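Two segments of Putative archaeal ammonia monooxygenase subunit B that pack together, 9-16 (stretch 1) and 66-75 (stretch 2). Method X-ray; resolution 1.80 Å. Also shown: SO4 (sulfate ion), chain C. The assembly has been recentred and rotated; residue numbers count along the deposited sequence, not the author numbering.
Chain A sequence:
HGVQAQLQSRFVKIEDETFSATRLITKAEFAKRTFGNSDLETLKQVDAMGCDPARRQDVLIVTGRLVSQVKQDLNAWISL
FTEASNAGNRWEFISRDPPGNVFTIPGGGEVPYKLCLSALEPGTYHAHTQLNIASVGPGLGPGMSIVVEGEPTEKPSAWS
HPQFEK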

# COMPACT_ATOMS: atom_id res chain seq x y z
N SER A 9 -0.52 7.87 16.88
CA SER A 9 -1.64 7.87 17.80
C SER A 9 -1.16 7.43 19.18
O SER A 9 -0.27 6.58 19.29
CB SER A 9 -2.69 6.88 17.31
OG SER A 9 -3.75 6.77 18.27
N ARG A 10 -1.71 8.02 20.23
CA ARG A 10 -1.47 7.51 21.60
C ARG A 10 -2.28 6.27 21.92
O ARG A 10 -1.96 5.54 22.90
CB ARG A 10 -1.82 8.57 22.63
CG ARG A 10 -1.04 9.88 22.49
CD ARG A 10 0.38 9.80 21.93
NE ARG A 10 0.97 11.13 21.94
CZ ARG A 10 1.73 11.69 20.99
NH1 ARG A 10 2.03 11.07 19.83
NH2 ARG A 10 2.18 12.93 21.20
N PHE A 11 -3.27 5.98 21.08
CA PHE A 11 -4.16 4.84 21.32
C PHE A 11 -3.55 3.54 20.79
O PHE A 11 -3.65 2.50 21.45
CB PHE A 11 -5.52 5.03 20.66
CG PHE A 11 -6.48 5.93 21.42
CD1 PHE A 11 -6.04 7.06 22.11
CD2 PHE A 11 -7.87 5.70 21.35
CE1 PHE A 11 -6.95 7.90 22.79
CE2 PHE A 11 -8.77 6.53 22.03
CZ PHE A 11 -8.31 7.63 22.74
N VAL A 12 -2.97 3.58 19.58
CA VAL A 12 -2.36 2.35 18.98
C VAL A 12 -1.11 2.84 18.28
O VAL A 12 -1.18 3.75 17.43
CB VAL A 12 -3.30 1.64 17.94
CG1 VAL A 12 -2.57 0.42 17.30
CG2 VAL A 12 -4.66 1.23 18.54
N LYS A 13 0.05 2.25 18.62
CA LYS A 13 1.33 2.67 18.00
C LYS A 13 1.64 1.78 16.83
O LYS A 13 1.35 0.57 16.87
CB LYS A 13 2.46 2.57 19.04
CG LYS A 13 3.73 3.26 18.59
CD LYS A 13 4.71 3.59 19.75
CE LYS A 13 5.91 4.30 19.11
NZ LYS A 13 7.13 4.28 19.96
N ILE A 14 2.25 2.34 15.80
CA ILE A 14 2.71 1.56 14.63
C ILE A 14 4.21 1.34 14.90
O ILE A 14 5.00 2.31 14.93
CB ILE A 14 2.54 2.42 13.38
CG1 ILE A 14 1.02 2.64 13.14
CG2 ILE A 14 3.25 1.78 12.14
CD1 ILE A 14 0.80 3.75 12.07
N GLU A 15 4.58 0.10 15.18
CA GLU A 15 5.94 -0.22 15.57
C GLU A 15 6.66 -1.13 14.55
O GLU A 15 6.00 -1.84 13.76
CB GLU A 15 5.93 -0.90 16.94
CG GLU A 15 5.27 -0.01 18.04
CD GLU A 15 5.39 -0.59 19.44
OE1 GLU A 15 6.11 -1.61 19.64
OE2 GLU A 15 4.73 -0.04 20.34
N ASP A 16 8.00 -1.04 14.54
CA ASP A 16 8.83 -1.99 13.74
C ASP A 16 8.50 -1.94 12.26
O ASP A 16 8.54 -2.96 11.55
CB ASP A 16 8.66 -3.37 14.32
CG ASP A 16 9.12 -3.41 15.80
OD1 ASP A 16 10.22 -2.98 16.06
OD2 ASP A 16 8.33 -3.70 16.65
S SO4 C . 1.00 13.20 25.02
O1 SO4 C . -0.09 12.93 24.09
O2 SO4 C . 0.62 14.35 25.92
O3 SO4 C . 1.24 11.96 25.82
O4 SO4 C . 2.23 13.52 24.25
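Stretch 2, residues 66-75: LVSQVKQDLN

Val 12 lies at the apolar centre of the contact. Its side chain, a t rotamer, is buried between two leucines of stretch 2. Val 12 CG1 is 3.9 Å from Leu 66 CB, and Val 12 CG2 is 3.6 Å from Leu 74 CD1. Leu 66 also meets the next residue on the same face of the sheet: Ile 14 CG1 lies 3.9 Å from Leu 66 CD2. Val 12, Ile 14, Leu 66 and Ser 68 all point to this face, and all four are buried. Leu 74 comes from the second strand of stretch 2, which starts after a loop through residues 69-73.

The Phe 11 ring extends this apolar patch at a more exposed position. Its CA-to-CB bond points away from stretch 2, yet Phe 11 CG is 3.7 Å from Val 70 CG1. Leu 74 CD1 lies at the ring edge, and its distance to Phe 11 CB is 4.4 Å.

The backbones pair as antiparallel strands. Strand 66-68 runs against strand 12-15 at 151° between their N-to-C directions, with a closest approach of 4.5 Å between the axes. Phi and psi are extended in both. Lys 13 and Val 67 form the hydrogen-bonded pair, with their CA atoms 5.1 Å apart. Lys 13 N donates to Val 67 O at 2.8 Å, and Val 67 N donates to Lys 13 O at 2.8 Å. The pairs on either side are non-hydrogen-bonded: Val 12 CA is 4.3 Å from Ser 68 CA, and Ile 14 CA is 4.8 Å from Leu 66 CA. CA-H...O contacts supplement the ladder, with Val 12 CA 3.3 Å from Val 67 O and Leu 66 CA 3.4 Å from Lys 13 O. Beyond the last bridge, Gln 69 N donates to Phe 11 O at 2.8 Å. This bond carries the pairing into the loop.

Lys 13 and Val 67 point to the other face. The end of Lys 13 leads away from stretch 2. The Glu 15 side chain covers Val 67 instead, with Glu 15 CD 3.6 Å from Val 67 CG2.

At the polar edge, each loop is braced within its own stretch. Phe 11 N donates to Ser 9 OG at 3.0 Å, and Val 70 N donates to Ser 68 OG at 3.3 Å. Arg 10 sends its side-chain end away from stretch 2 to a sulfate ion, probably from the crystallisation liquor. Arg 10 NE donates to SO4 O1 at 3.0 Å, and Arg 10 NH2 to SO4 O4 at 3.1 Å.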

# COMPACT_ATOMS: atom_id res chain seq x y z
N LEU A 66 0.96 -3.39 15.00
CA LEU A 66 0.08 -2.36 15.61
C LEU A 66 -0.06 -2.76 17.06
O LEU A 66 -0.40 -3.92 17.38
CB LEU A 66 -1.28 -2.38 14.95
CG LEU A 66 -1.21 -2.26 13.43
CD1 LEU A 66 -2.61 -2.41 12.81
CD2 LEU A 66 -0.61 -0.89 13.01
N VAL A 67 0.29 -1.83 17.94
CA VAL A 67 0.34 -2.16 19.38
C VAL A 67 -0.60 -1.28 20.16
O VAL A 67 -0.45 -0.04 20.24
CB VAL A 67 1.78 -2.03 19.90
CG1 VAL A 67 1.81 -2.35 21.42
CG2 VAL A 67 2.71 -2.93 19.09
N SER A 68 -1.62 -1.91 20.75
CA SER A 68 -2.68 -1.14 21.45
C SER A 68 -2.26 -0.71 22.84
O SER A 68 -1.68 -1.50 23.58
CB SER A 68 -3.96 -2.00 21.56
OG SER A 68 -4.93 -1.42 22.44
N GLN A 69 -2.55 0.55 23.18
CA GLN A 69 -2.32 1.10 24.50
C GLN A 69 -3.61 1.41 25.24
O GLN A 69 -3.59 2.04 26.32
CB GLN A 69 -1.44 2.34 24.36
CG GLN A 69 -0.14 1.94 23.65
CD GLN A 69 0.95 2.98 23.69
OE1 GLN A 69 0.79 4.10 23.14
NE2 GLN A 69 2.07 2.63 24.33
N VAL A 70 -4.73 0.92 24.73
CA VAL A 70 -6.03 1.19 25.38
C VAL A 70 -6.62 -0.11 25.95
O VAL A 70 -6.20 -1.21 25.61
CB VAL A 70 -7.08 1.82 24.41
CG1 VAL A 70 -6.56 3.12 23.78
CG2 VAL A 70 -7.41 0.85 23.32
N LYS A 71 -7.62 0.03 26.80
CA LYS A 71 -8.13 -1.14 27.51
C LYS A 71 -9.09 -1.97 26.68
O LYS A 71 -9.22 -3.17 26.89
CB LYS A 71 -8.72 -0.70 28.84
CG LYS A 71 -7.62 -0.05 29.66
CD LYS A 71 -8.17 0.59 30.93
CE LYS A 71 -7.02 0.95 31.84
NZ LYS A 71 -7.51 1.35 33.19
N GLN A 72 -9.71 -1.39 25.67
CA GLN A 72 -10.75 -2.10 25.01
C GLN A 72 -10.37 -2.35 23.58
O GLN A 72 -9.46 -1.67 23.07
CB GLN A 72 -12.06 -1.32 25.09
CG GLN A 72 -11.99 -0.04 24.26
CD GLN A 72 -13.15 0.85 24.58
OE1 GLN A 72 -13.03 1.71 25.45
NE2 GLN A 72 -14.30 0.59 23.95
N ASP A 73 -11.06 -3.29 22.94
CA ASP A 73 -10.90 -3.53 21.50
C ASP A 73 -11.28 -2.30 20.68
O ASP A 73 -12.21 -1.54 21.02
CB ASP A 73 -11.78 -4.69 21.05
CG ASP A 73 -11.36 -6.02 21.67
OD1 ASP A 73 -10.36 -6.10 22.43
OD2 ASP A 73 -12.07 -7.01 21.38
N LEU A 74 -10.49 -2.08 19.64
CA LEU A 74 -10.74 -1.01 18.66
C LEU A 74 -10.89 -1.57 17.28
O LEU A 74 -10.29 -2.62 16.95
CB LEU A 74 -9.53 -0.04 18.61
CG LEU A 74 -9.28 0.73 19.90
CD1 LEU A 74 -7.97 1.51 19.81
CD2 LEU A 74 -10.41 1.74 20.16
N ASN A 75 -11.63 -0.84 16.45
CA ASN A 75 -11.74 -1.16 15.01
C ASN A 75 -10.86 -0.19 14.22
O ASN A 75 -10.79 0.97 14.57
CB ASN A 75 -13.18 -1.00 14.50
CG ASN A 75 -14.07 -2.04 15.09
OD1 ASN A 75 -13.59 -3.12 15.38
ND2 ASN A 75 -15.32 -1.70 15.36